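Local coordinates for putative endonuclease/exonuclease/phosphatase family protein (Bacteroides thetaiotaomicron, PDB 3MPR) that probably acts as a metal-dependent nuclease or phosphoesterase of the DNase I-like endonuclease/exonuclease/phosphatase family, its exact substrate being unproven, at residues A[16-19]-A[23-26]; A[30-35]-A[61-66]; A[101-106]-A[141-146]; A[127-130]-A[135-138]; A[211-216]-A[239-244]. All coordinates share one frame; numbering follows the deposited sequence.

Contact 1 (A[16-19]-A[23-26])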
# COMPACT_ATOMS: atom_id res chain seq x y z
N ASN A 16 -20.86 -0.15 -9.10
CA ASN A 16 -22.21 -0.55 -8.72
C ASN A 16 -22.39 -2.06 -8.87
O ASN A 16 -21.86 -2.67 -9.80
CB ASN A 16 -23.25 0.21 -9.53
CG ASN A 16 -23.33 -0.27 -10.96
OD1 ASN A 16 -22.75 0.33 -11.86
ND2 ASN A 16 -24.05 -1.36 -11.17
N ALA A 17 -23.14 -2.65 -7.95
CA ALA A 17 -23.41 -4.08 -8.01
C ALA A 17 -24.41 -4.39 -9.12
O ALA A 17 -25.52 -3.87 -9.12
CB ALA A 17 -23.91 -4.58 -6.67
N ASN A 18 -23.99 -5.23 -10.06
CA ASN A 18 -24.85 -5.62 -11.19
C ASN A 18 -24.56 -7.04 -11.67
O ASN A 18 -23.50 -7.60 -11.39
CB ASN A 18 -24.70 -4.65 -12.36
CG ASN A 18 -23.31 -4.67 -12.96
OD1 ASN A 18 -23.00 -5.48 -13.84
ND2 ASN A 18 -22.44 -3.77 -12.48
N GLY A 19 -25.50 -7.60 -12.43
CA GLY A 19 -25.41 -8.98 -12.90
C GLY A 19 -24.35 -9.26 -13.95
O GLY A 19 -23.83 -10.37 -14.02
N ALA A 23 -21.46 -12.12 -13.58
CA ALA A 23 -21.29 -13.19 -14.56
C ALA A 23 -19.85 -13.27 -15.05
O ALA A 23 -19.37 -14.35 -15.38
CB ALA A 23 -22.25 -13.00 -15.73
N ARG A 24 -19.18 -12.12 -15.10
CA ARG A 24 -17.78 -12.07 -15.54
C ARG A 24 -16.78 -12.49 -14.47
O ARG A 24 -15.58 -12.57 -14.73
CB ARG A 24 -17.42 -10.67 -16.05
CG ARG A 24 -18.09 -10.29 -17.36
CD ARG A 24 -17.59 -8.94 -17.87
NE ARG A 24 -18.16 -7.82 -17.13
CZ ARG A 24 -19.29 -7.20 -17.47
NH1 ARG A 24 -19.96 -7.58 -18.55
NH2 ARG A 24 -19.75 -6.20 -16.74
N GLY A 25 -17.27 -12.75 -13.26
CA GLY A 25 -16.40 -13.14 -12.16
C GLY A 25 -15.91 -11.93 -11.37
O GLY A 25 -15.02 -12.07 -10.52
N ASP A 26 -16.48 -10.76 -11.64
CA ASP A 26 -16.16 -9.54 -10.91
C ASP A 26 -17.33 -9.11 -10.04
O ASP A 26 -17.61 -7.91 -9.91
CB ASP A 26 -15.82 -8.40 -11.86
CG ASP A 26 -14.57 -8.68 -12.69
OD1 ASP A 26 -13.49 -8.98 -12.11
OD2 ASP A 26 -14.67 -8.59 -13.93

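Contact 2 (A[30-35]-A[61-66])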
# COMPACT_ATOMS: atom_id res chain seq x y z
N GLN A 30 -17.95 -11.07 -4.17
CA GLN A 30 -16.58 -11.56 -4.17
C GLN A 30 -15.56 -10.42 -3.95
O GLN A 30 -14.54 -10.61 -3.29
CB GLN A 30 -16.32 -12.28 -5.49
CG GLN A 30 -14.89 -12.70 -5.75
CD GLN A 30 -14.74 -13.55 -7.00
OE1 GLN A 30 -15.13 -14.72 -7.01
NE2 GLN A 30 -14.18 -12.97 -8.06
N ARG A 31 -15.88 -9.24 -4.47
CA ARG A 31 -14.93 -8.12 -4.52
C ARG A 31 -14.86 -7.33 -3.23
O ARG A 31 -13.78 -6.94 -2.79
CB ARG A 31 -15.35 -7.10 -5.59
CG ARG A 31 -15.31 -7.59 -7.00
CD ARG A 31 -15.42 -6.44 -7.99
NE ARG A 31 -16.75 -5.81 -8.07
CZ ARG A 31 -17.04 -4.62 -7.55
NH1 ARG A 31 -16.11 -3.94 -6.87
NH2 ARG A 31 -18.27 -4.12 -7.70
N TYR A 32 -16.01 -7.05 -2.64
CA TYR A 32 -16.06 -6.06 -1.56
C TYR A 32 -15.28 -6.43 -0.29
O TYR A 32 -14.75 -5.55 0.38
CB TYR A 32 -17.50 -5.59 -1.27
CG TYR A 32 -18.28 -6.34 -0.21
CD1 TYR A 32 -18.01 -6.18 1.13
CD2 TYR A 32 -19.33 -7.19 -0.57
CE1 TYR A 32 -18.74 -6.86 2.11
CE2 TYR A 32 -20.05 -7.87 0.38
CZ TYR A 32 -19.76 -7.71 1.71
OH TYR A 32 -20.50 -8.39 2.65
N PRO A 33 -15.20 -7.73 0.04
CA PRO A 33 -14.37 -8.04 1.21
C PRO A 33 -12.92 -7.63 0.99
O PRO A 33 -12.26 -7.21 1.94
CB PRO A 33 -14.50 -9.56 1.33
CG PRO A 33 -15.87 -9.86 0.73
CD PRO A 33 -15.93 -8.91 -0.45
N VAL A 34 -12.43 -7.72 -0.24
CA VAL A 34 -11.06 -7.26 -0.57
C VAL A 34 -10.96 -5.73 -0.51
O VAL A 34 -10.01 -5.17 0.06
CB VAL A 34 -10.64 -7.76 -1.97
CG1 VAL A 34 -9.19 -7.36 -2.27
CG2 VAL A 34 -10.80 -9.28 -2.06
N ILE A 35 -11.94 -5.04 -1.09
CA ILE A 35 -12.03 -3.59 -0.96
C ILE A 35 -11.93 -3.16 0.51
O ILE A 35 -11.16 -2.27 0.85
CB ILE A 35 -13.34 -3.04 -1.58
CG1 ILE A 35 -13.34 -3.25 -3.10
CG2 ILE A 35 -13.55 -1.55 -1.22
CD1 ILE A 35 -14.68 -2.90 -3.78
N LYS A 61 -20.07 -0.95 5.44
CA LYS A 61 -20.03 -0.60 6.86
C LYS A 61 -19.90 -1.86 7.73
O LYS A 61 -19.13 -1.89 8.68
CB LYS A 61 -21.27 0.22 7.25
CG LYS A 61 -21.30 0.64 8.71
CD LYS A 61 -22.42 1.63 8.98
CE LYS A 61 -22.46 2.03 10.44
NZ LYS A 61 -23.65 2.89 10.72
N GLU A 62 -20.63 -2.92 7.38
CA GLU A 62 -20.49 -4.16 8.15
C GLU A 62 -19.05 -4.66 8.08
O GLU A 62 -18.51 -5.14 9.08
CB GLU A 62 -21.46 -5.23 7.64
CG GLU A 62 -21.26 -6.60 8.28
CD GLU A 62 -22.22 -7.64 7.73
OE1 GLU A 62 -22.17 -7.90 6.51
OE2 GLU A 62 -23.03 -8.18 8.51
N ALA A 63 -18.42 -4.51 6.92
CA ALA A 63 -17.04 -4.98 6.74
C ALA A 63 -16.02 -4.02 7.34
O ALA A 63 -14.84 -4.34 7.38
CB ALA A 63 -16.74 -5.19 5.26
N LEU A 64 -16.48 -2.85 7.79
CA LEU A 64 -15.58 -1.81 8.29
C LEU A 64 -15.94 -1.34 9.69
O LEU A 64 -16.42 -0.23 9.87
CB LEU A 64 -15.54 -0.62 7.33
CG LEU A 64 -14.86 -0.86 5.98
CD1 LEU A 64 -15.02 0.38 5.10
CD2 LEU A 64 -13.38 -1.20 6.16
N PRO A 65 -15.69 -2.19 10.70
CA PRO A 65 -15.96 -1.80 12.09
C PRO A 65 -15.24 -0.51 12.37
O PRO A 65 -14.06 -0.38 12.01
CB PRO A 65 -15.30 -2.93 12.90
CG PRO A 65 -15.35 -4.11 11.98
CD PRO A 65 -15.17 -3.56 10.60
N GLY A 66 -15.94 0.45 12.97
CA GLY A 66 -15.32 1.72 13.30
C GLY A 66 -15.53 2.81 12.27
O GLY A 66 -15.14 3.95 12.50
O HOH W 1 -20.22 -7.11 4.97

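Contact 3 (A[101-106]-A[141-146])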
# COMPACT_ATOMS: atom_id res chain seq x y z
N PHE A 101 -25.95 17.99 -2.55
CA PHE A 101 -26.57 18.82 -3.58
C PHE A 101 -26.40 18.15 -4.94
O PHE A 101 -25.40 17.46 -5.18
CB PHE A 101 -26.00 20.25 -3.56
CG PHE A 101 -24.50 20.35 -3.73
CD1 PHE A 101 -23.65 20.29 -2.63
CD2 PHE A 101 -23.93 20.54 -4.99
CE1 PHE A 101 -22.27 20.40 -2.79
CE2 PHE A 101 -22.56 20.64 -5.15
CZ PHE A 101 -21.73 20.57 -4.04
N TRP A 102 -27.39 18.32 -5.82
CA TRP A 102 -27.29 17.78 -7.17
C TRP A 102 -26.52 18.72 -8.07
O TRP A 102 -26.54 19.93 -7.86
CB TRP A 102 -28.68 17.46 -7.74
CG TRP A 102 -29.22 16.18 -7.17
CD1 TRP A 102 -29.17 14.95 -7.74
CD2 TRP A 102 -29.80 16.00 -5.87
NE1 TRP A 102 -29.70 14.01 -6.90
CE2 TRP A 102 -30.10 14.63 -5.74
CE3 TRP A 102 -30.11 16.86 -4.81
CZ2 TRP A 102 -30.70 14.10 -4.59
CZ3 TRP A 102 -30.71 16.33 -3.67
CH2 TRP A 102 -30.99 14.97 -3.58
N LEU A 103 -25.80 18.17 -9.04
CA LEU A 103 -24.99 18.97 -9.93
C LEU A 103 -25.88 19.44 -11.08
O LEU A 103 -25.91 18.85 -12.15
CB LEU A 103 -23.80 18.15 -10.44
CG LEU A 103 -22.93 17.59 -9.30
CD1 LEU A 103 -21.81 16.69 -9.83
CD2 LEU A 103 -22.37 18.73 -8.43
N SER A 104 -26.63 20.51 -10.81
CA SER A 104 -27.60 21.02 -11.78
C SER A 104 -27.94 22.48 -11.48
O SER A 104 -27.43 23.07 -10.53
CB SER A 104 -28.87 20.19 -11.74
OG SER A 104 -29.62 20.43 -10.56
N GLU A 105 -28.82 23.04 -12.31
CA GLU A 105 -29.31 24.39 -12.12
C GLU A 105 -30.19 24.48 -10.88
O GLU A 105 -30.46 25.57 -10.37
CB GLU A 105 -30.11 24.86 -13.34
CG GLU A 105 -29.35 24.83 -14.65
CD GLU A 105 -29.47 23.50 -15.38
OE1 GLU A 105 -29.49 22.44 -14.72
OE2 GLU A 105 -29.56 23.52 -16.62
N THR A 106 -30.66 23.33 -10.40
CA THR A 106 -31.50 23.26 -9.20
C THR A 106 -30.92 22.25 -8.21
O THR A 106 -31.44 21.14 -8.08
CB THR A 106 -32.94 22.85 -9.56
OG1 THR A 106 -32.92 21.57 -10.19
CG2 THR A 106 -33.57 23.88 -10.52
N LEU A 141 -18.03 13.36 -5.30
CA LEU A 141 -19.01 13.37 -6.39
C LEU A 141 -18.66 12.37 -7.49
O LEU A 141 -17.60 11.74 -7.47
CB LEU A 141 -19.14 14.78 -7.00
CG LEU A 141 -17.89 15.46 -7.59
CD1 LEU A 141 -17.49 14.87 -8.95
CD2 LEU A 141 -18.13 16.95 -7.75
N HIS A 142 -19.56 12.24 -8.45
CA HIS A 142 -19.37 11.41 -9.62
C HIS A 142 -20.01 12.17 -10.77
O HIS A 142 -21.22 12.35 -10.81
CB HIS A 142 -20.06 10.06 -9.42
CG HIS A 142 -19.82 9.09 -10.54
ND1 HIS A 142 -20.21 7.77 -10.48
CD2 HIS A 142 -19.22 9.25 -11.74
CE1 HIS A 142 -19.87 7.16 -11.60
NE2 HIS A 142 -19.27 8.04 -12.39
N MSE A 143 -19.17 12.64 -11.70
CA MSE A 143 -19.58 13.50 -12.80
C MSE A 143 -20.35 12.74 -13.90
O MSE A 143 -20.28 11.51 -13.98
CB MSE A 143 -18.35 14.14 -13.43
CG MSE A 143 -17.59 15.11 -12.55
SE MSE A 143 -18.64 16.76 -12.37
CE MSE A 143 -17.17 18.03 -12.30
N ASP A 144 -21.07 13.47 -14.75
CA ASP A 144 -21.80 12.84 -15.84
C ASP A 144 -20.84 12.53 -16.98
O ASP A 144 -19.89 13.27 -17.22
CB ASP A 144 -22.92 13.76 -16.34
CG ASP A 144 -23.88 13.04 -17.27
OD1 ASP A 144 -23.85 13.31 -18.49
OD2 ASP A 144 -24.64 12.19 -16.78
N HIS A 145 -21.07 11.43 -17.69
CA HIS A 145 -20.14 11.01 -18.74
C HIS A 145 -20.42 11.66 -20.09
O HIS A 145 -19.53 11.75 -20.94
CB HIS A 145 -20.11 9.49 -18.88
CG HIS A 145 -21.45 8.89 -19.17
ND1 HIS A 145 -22.54 9.05 -18.34
CD2 HIS A 145 -21.88 8.13 -20.21
CE1 HIS A 145 -23.58 8.41 -18.85
NE2 HIS A 145 -23.20 7.84 -19.98
N ILE A 146 -21.66 12.13 -20.29
CA ILE A 146 -22.08 12.71 -21.56
C ILE A 146 -22.05 14.24 -21.56
O ILE A 146 -21.59 14.85 -22.52
CB ILE A 146 -23.53 12.30 -21.92
CG1 ILE A 146 -23.65 10.77 -22.06
CG2 ILE A 146 -23.99 13.02 -23.18
CD1 ILE A 146 -22.63 10.15 -23.00

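Contact 4 (A[127-130]-A[135-138])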
# COMPACT_ATOMS: atom_id res chain seq x y z
N PHE A 127 -16.23 18.29 8.76
CA PHE A 127 -15.69 17.43 9.82
C PHE A 127 -14.83 18.19 10.82
O PHE A 127 -14.26 19.22 10.50
CB PHE A 127 -14.84 16.31 9.21
CG PHE A 127 -15.63 15.31 8.44
CD1 PHE A 127 -15.90 15.51 7.10
CD2 PHE A 127 -16.11 14.16 9.06
CE1 PHE A 127 -16.65 14.60 6.39
CE2 PHE A 127 -16.87 13.24 8.35
CZ PHE A 127 -17.13 13.46 7.01
N LYS A 128 -14.73 17.63 12.03
CA LYS A 128 -13.84 18.15 13.06
C LYS A 128 -13.00 17.01 13.63
O LYS A 128 -13.54 16.01 14.11
CB LYS A 128 -14.65 18.82 14.18
CG LYS A 128 -13.79 19.45 15.27
CD LYS A 128 -14.65 20.21 16.27
CE LYS A 128 -13.80 21.04 17.22
NZ LYS A 128 -14.63 21.69 18.26
N CYS A 129 -11.68 17.16 13.59
CA CYS A 129 -10.79 16.14 14.11
C CYS A 129 -10.89 16.09 15.63
O CYS A 129 -10.77 17.12 16.31
CB CYS A 129 -9.36 16.41 13.66
SG CYS A 129 -9.19 16.45 11.86
N LYS A 130 -11.13 14.90 16.16
CA LYS A 130 -11.28 14.74 17.60
C LYS A 130 -9.99 15.05 18.37
O LYS A 130 -10.04 15.55 19.49
CB LYS A 130 -11.78 13.33 17.94
CG LYS A 130 -13.23 13.10 17.56
CD LYS A 130 -13.72 11.73 18.00
CE LYS A 130 -15.22 11.62 17.89
NZ LYS A 130 -15.76 10.27 18.29
N GLU A 135 -10.91 21.69 11.71
CA GLU A 135 -12.15 21.59 10.94
C GLU A 135 -11.92 21.77 9.44
O GLU A 135 -11.13 22.61 9.03
CB GLU A 135 -13.17 22.62 11.44
CG GLU A 135 -13.61 22.36 12.87
CD GLU A 135 -14.68 23.33 13.34
OE1 GLU A 135 -15.59 23.66 12.55
OE2 GLU A 135 -14.60 23.76 14.51
N PHE A 136 -12.62 20.98 8.63
CA PHE A 136 -12.44 21.02 7.17
C PHE A 136 -13.71 20.52 6.48
O PHE A 136 -14.54 19.85 7.09
CB PHE A 136 -11.23 20.18 6.73
CG PHE A 136 -11.34 18.71 7.06
CD1 PHE A 136 -11.77 17.79 6.10
CD2 PHE A 136 -11.02 18.24 8.33
CE1 PHE A 136 -11.88 16.43 6.41
CE2 PHE A 136 -11.13 16.90 8.64
CZ PHE A 136 -11.56 15.99 7.68
N LEU A 137 -13.85 20.86 5.20
CA LEU A 137 -14.93 20.33 4.38
C LEU A 137 -14.39 19.20 3.52
O LEU A 137 -13.28 19.27 3.02
CB LEU A 137 -15.49 21.42 3.46
CG LEU A 137 -16.17 22.59 4.17
CD1 LEU A 137 -16.44 23.74 3.18
CD2 LEU A 137 -17.46 22.09 4.81
N PHE A 138 -15.20 18.16 3.35
CA PHE A 138 -14.85 17.05 2.46
C PHE A 138 -16.01 16.85 1.50
O PHE A 138 -17.13 16.56 1.93
CB PHE A 138 -14.65 15.78 3.31
CG PHE A 138 -13.96 14.65 2.58
CD1 PHE A 138 -14.66 13.88 1.67
CD2 PHE A 138 -12.65 14.32 2.88
CE1 PHE A 138 -14.03 12.82 1.01
CE2 PHE A 138 -12.02 13.26 2.23
CZ PHE A 138 -12.70 12.52 1.30

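Contact 5 (A[211-216]-A[239-244])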
# COMPACT_ATOMS: atom_id res chain seq x y z
N ASN A 211 0.16 3.41 -12.38
CA ASN A 211 -0.94 3.35 -13.32
C ASN A 211 -1.82 4.59 -13.16
O ASN A 211 -1.68 5.34 -12.19
CB ASN A 211 -1.78 2.09 -13.07
CG ASN A 211 -2.24 1.42 -14.35
OD1 ASN A 211 -2.73 2.09 -15.26
ND2 ASN A 211 -2.09 0.10 -14.44
N GLY A 212 -2.71 4.79 -14.13
CA GLY A 212 -3.79 5.75 -14.00
C GLY A 212 -4.88 5.13 -13.15
O GLY A 212 -4.66 4.12 -12.49
N THR A 213 -6.08 5.71 -13.17
CA THR A 213 -7.06 5.31 -12.17
C THR A 213 -8.18 4.39 -12.65
O THR A 213 -8.78 3.69 -11.83
CB THR A 213 -7.66 6.53 -11.45
OG1 THR A 213 -8.46 7.29 -12.36
CG2 THR A 213 -6.53 7.40 -10.89
N PHE A 214 -8.46 4.36 -13.95
CA PHE A 214 -9.44 3.40 -14.47
C PHE A 214 -8.76 2.13 -14.98
O PHE A 214 -7.74 2.21 -15.67
CB PHE A 214 -10.28 4.05 -15.58
CG PHE A 214 -11.42 3.18 -16.08
CD1 PHE A 214 -12.40 2.72 -15.21
CD2 PHE A 214 -11.52 2.84 -17.42
CE1 PHE A 214 -13.45 1.93 -15.66
CE2 PHE A 214 -12.57 2.05 -17.88
CZ PHE A 214 -13.52 1.60 -17.01
N ASN A 215 -9.31 0.96 -14.65
CA ASN A 215 -8.75 -0.29 -15.17
C ASN A 215 -9.75 -1.17 -15.94
O ASN A 215 -9.33 -2.11 -16.62
CB ASN A 215 -8.04 -1.09 -14.07
CG ASN A 215 -8.98 -1.53 -12.96
OD1 ASN A 215 -9.96 -2.22 -13.21
ND2 ASN A 215 -8.66 -1.15 -11.73
N ASN A 216 -11.05 -0.89 -15.84
CA ASN A 216 -12.05 -1.67 -16.57
C ASN A 216 -12.04 -3.16 -16.20
O ASN A 216 -12.35 -4.03 -17.02
CB ASN A 216 -11.82 -1.50 -18.08
CG ASN A 216 -13.04 -1.87 -18.91
OD1 ASN A 216 -14.17 -1.69 -18.47
ND2 ASN A 216 -12.81 -2.41 -20.10
N LYS A 239 1.61 15.53 1.10
CA LYS A 239 2.82 14.77 1.36
C LYS A 239 3.02 13.67 0.31
O LYS A 239 4.12 13.50 -0.22
CB LYS A 239 2.76 14.14 2.75
CG LYS A 239 2.56 15.14 3.89
CD LYS A 239 3.86 15.81 4.30
CE LYS A 239 4.82 14.81 4.95
NZ LYS A 239 6.07 15.46 5.40
N ARG A 240 1.96 12.93 0.00
CA ARG A 240 2.17 11.74 -0.82
C ARG A 240 0.90 11.33 -1.55
O ARG A 240 -0.20 11.49 -1.04
CB ARG A 240 2.69 10.58 0.06
CG ARG A 240 3.14 9.33 -0.70
CD ARG A 240 4.15 8.51 0.13
NE ARG A 240 3.56 8.00 1.37
CZ ARG A 240 4.20 7.24 2.25
NH1 ARG A 240 5.48 6.89 2.06
NH2 ARG A 240 3.56 6.83 3.35
N TYR A 241 1.09 10.83 -2.77
CA TYR A 241 0.00 10.38 -3.62
C TYR A 241 0.36 8.96 -4.04
O TYR A 241 1.51 8.68 -4.41
CB TYR A 241 -0.09 11.30 -4.84
CG TYR A 241 -0.97 10.81 -6.00
CD1 TYR A 241 -0.50 9.83 -6.88
CD2 TYR A 241 -2.23 11.35 -6.22
CE1 TYR A 241 -1.28 9.40 -7.94
CE2 TYR A 241 -3.02 10.93 -7.30
CZ TYR A 241 -2.54 9.96 -8.15
OH TYR A 241 -3.30 9.52 -9.21
N GLY A 242 -0.61 8.06 -3.96
CA GLY A 242 -0.41 6.71 -4.43
C GLY A 242 -1.64 6.17 -5.14
O GLY A 242 -2.77 6.45 -4.75
N VAL A 243 -1.42 5.42 -6.21
CA VAL A 243 -2.46 4.58 -6.79
C VAL A 243 -2.19 3.15 -6.35
O VAL A 243 -1.10 2.61 -6.57
CB VAL A 243 -2.43 4.68 -8.33
CG1 VAL A 243 -3.41 3.71 -8.94
CG2 VAL A 243 -2.73 6.10 -8.78
N LEU A 244 -3.18 2.53 -5.72
CA LEU A 244 -2.99 1.20 -5.15
C LEU A 244 -3.47 0.13 -6.14
O LEU A 244 -4.66 0.02 -6.43
CB LEU A 244 -3.73 1.10 -3.81
CG LEU A 244 -3.43 2.32 -2.90
CD1 LEU A 244 -4.17 2.23 -1.56
CD2 LEU A 244 -1.93 2.48 -2.67
O HOH W 2 -2.20 8.09 -11.56

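Contact 1 (A[16-19]-A[23-26])
Ala23 N reaches back to Gly19 O in a 3.0 Å hydrogen bond, the i to i+4 bond that closes the first turn of helix 19-24, with an N-H...O angle of 154°. The same carbonyl is brushed by the methyl of Ala23, whose CB lies 3.5 Å from Gly19 O. Asn18 sits just before the helix as its N-cap: its OD1 takes the backbone N-H of Asp21, while ND2 turns back to Asn16 O at 3.0 Å, above the carbonyl plane. Both ends of the amide are therefore held, which fixes its rotation. Arg24, at the end of the helix, folds its chain back (chi3 -76°) and brings NH2 to 4.4 Å from Asn18 OD1, an oblique approach; the strong partner of this guanidinium is the carboxylate of Asp21, in a salt bridge. Beyond Arg24, Gly25 with its positive phi of 90° ends the helix in a Schellman motif. The side chain of Asn18 is about 6 Å from that of Glu51, a magnesium ligand of this protein, though no magnesium is bound to this chain in the model. The chemistry is that of a solvent-facing helix whose ends are closed by polar bonds, with little surface (91 Å²) buried between the segments.

Contact 2 (A[30-35]-A[61-66])
The Tyr32 ring meets Ala63 at its edge: CB of Ala63 lies near the ring plane, 4.1 Å from Tyr32 CE1. One face of the ring carries Pro33 CD, 3.5 Å above the plane and offset toward the rim, and the ring also stacks with Trp28 of its own helix. This is helix-helix packing between helix 28-41 and the last turn of helix 54-63, two helices that flank the sheet containing strand 46-50, the strand that links them in the chain. The methyl of Ala63 points at the opposing helix and also touches Ala36. The Tyr32 chi1 of 92° lies off the usual staggered values; it carries the ring out from its helix toward the other one, where it also rests on Asp59 and Met60. Pro33 has no N-H to give to the preceding turn, and the helix is kinked here, with Val34 N making a weak bond of 3.0 Å to Arg31 O. On the second helix Leu64 N still bonds to Lys61 O at the point where the chain leaves the helix. Farther along the ring, its hydroxyl makes the polar part of the contact. Glu62 extends its chain, with CG anti to the backbone N (chi1 173°), and its OE1 stays 4.2 Å from Tyr32 OH, too far for a direct bond. One water fills that interval: it accepts from Tyr32 OH at 2.7 Å and donates to Glu62 OE1 at 2.6 Å.

Contact 3 (A[101-106]-A[141-146])
Close to the metal site of the family, Leu103 packs against the end of strand 135-142, while His142 of that strand points away from Leu103, its side chain about 4 Å from that of Glu51, a magnesium ligand seen in a structure of this protein although no ion is bound here. One methyl does the touching: Leu103 CD1 is 4.2 Å from Leu141 CD2 and 4.1 Å from the selenium, SE, of selenomethionine Met143. The side chains of Leu103 and Met143 cross at about a right angle. Met143 bends at chi2 (-73°), which brings SE round to the leucine methyl; the further bend at chi3 only directs CE. Ser154 of helix 148-164 touches both Leu103 and Met143. In the six-stranded sheet, strands 93-102 and 135-142 are not neighbours but stand on either side of strand 121-129, so these residues meet across the intervening strand, and Cys122 of that strand touches both Leu103 and Leu141. Each segment then leaves its strand through a tight turn. Leu103 is the centre of an inverse gamma turn, and Ser104 OG accepts from Thr106 N at 3.1 Å in an ST turn. On the other side Asp144 OD1 accepts from Ile146 N at 3.1 Å, from above the carboxylate plane, as an Asx turn. Asp144 OD2 forms a salt bridge with Arg120.

Contact 4 (A[127-130]-A[135-138])
Phe127 N gives its hydrogen to Phe136 O at 2.8 Å, the donor standing nearly along the C=O axis. The return bond, Phe136 N to Phe127 O, is 3.0 Å, so the two phenylalanines form an antiparallel hydrogen-bonded pair. Phe127 O also receives a CA-H...O contact from Glu135 CA. On the face carrying both phenylalanines, CB of Phe127 sits over the ring of Phe136 in a CH-pi contact, 3.6 Å from Phe136 CZ. The aromatic planes are nearly parallel, at 21°, but slid apart with little overlap. Phe136 CG lies between the backbone N and the carbonyl carbon (chi1 62°), which swings the ring back across the hairpin to Phe127. Cys129 SG meets that ring at its edge, 3.8 Å from Phe136 CE2, and Phe127 CE1 lies 3.9 Å from Phe138 CB. Strand 5-13 of the second sheet approaches this same side: Leu7 touches Phe136, and Val9 touches Phe138. On the other face, near the turn, Lys128 and Glu135 form the neighbouring non-hydrogen-bonded pair. Their stems pack together, Lys128 CG to Glu135 CG 3.8 Å, with the lysine chain extended. The charges come near without a salt bridge, Lys128 NZ being 4.3 Å from Glu135 OE2, while Glu135 OE1 is hydrogen-bonded to His126. With its phenylalanine face turned to the other sheet, the hairpin of strands 121-129 and 135-142 belongs to the two packed sheets at the centre of the alpha/beta/beta/alpha sandwich of the DNase I-like fold.

Contact 5 (A[211-216]-A[239-244])
A buried van der Waals contact, helped by one water, seats the loop 211-216 against the end of strand 237-243 near one edge of the seven-stranded sheet. Val243 carries it, pointing its branched side chain at the loop backbone. Its CG2 lies 3.6 Å from Asn211 O, and its CG1 lies 3.8 Å from Gly212 O. With CG1 anti to the backbone N (chi1 174°), CG2 meets Asn211 O, while CG1 lies close to both carbonyl oxygens. Gly212 O is buried by this contact and has no hydrogen-bond partner in the model, which is probably unfavourable. Asn211 O fares better: water 2 donates to it at 2.9 Å and is also hydrogen-bonded to Tyr241 OH at 3.0 Å, bridging loop and strand. The Tyr241 hydroxyl, OH, stands 4.2 Å from the methyl Thr213 CG2, a loose van der Waals contact. The polar ends of the loop side chains are held elsewhere: Asn211 ND2 bonds to Ser221 O, and Thr213 OG1 to Asp228 and to Ile227 N. At the far end of the strand segment, Lys239 and Arg240 face Glu286 in a classic beta bulge, and Arg240 also forms a salt bridge to Asp43 of the second subunit. Strand 237-243 lies between strands 283-289 and 206-208; Val283 of the former touches both Thr213 and Tyr241, while Tyr201 of helix 200-203 meets the Tyr241 ring edge to face.

Overall arrangement
Contacts 1 and 2 are surface contacts, contacts 3, 4 and 5 buried ones. Contact 1 works through backbone and capping bonds within one short helix and its caps; contact 2 joins two helices by an aromatic edge and a water, and the two touch where Asp26 O meets Arg31 NE. Contacts 3 and 4 share strand 135-142 of the six-stranded sheet: contact 4 pairs it directly with strand 121-129, whereas contact 3 reaches over that strand mainly through side chains. Contact 5 belongs to the other sheet and packs valine methyls on loop carbonyls, again with a bridging water. Contacts 1 and 4 lie on opposite sides of the chain's centre, about 35 Å apart between centres.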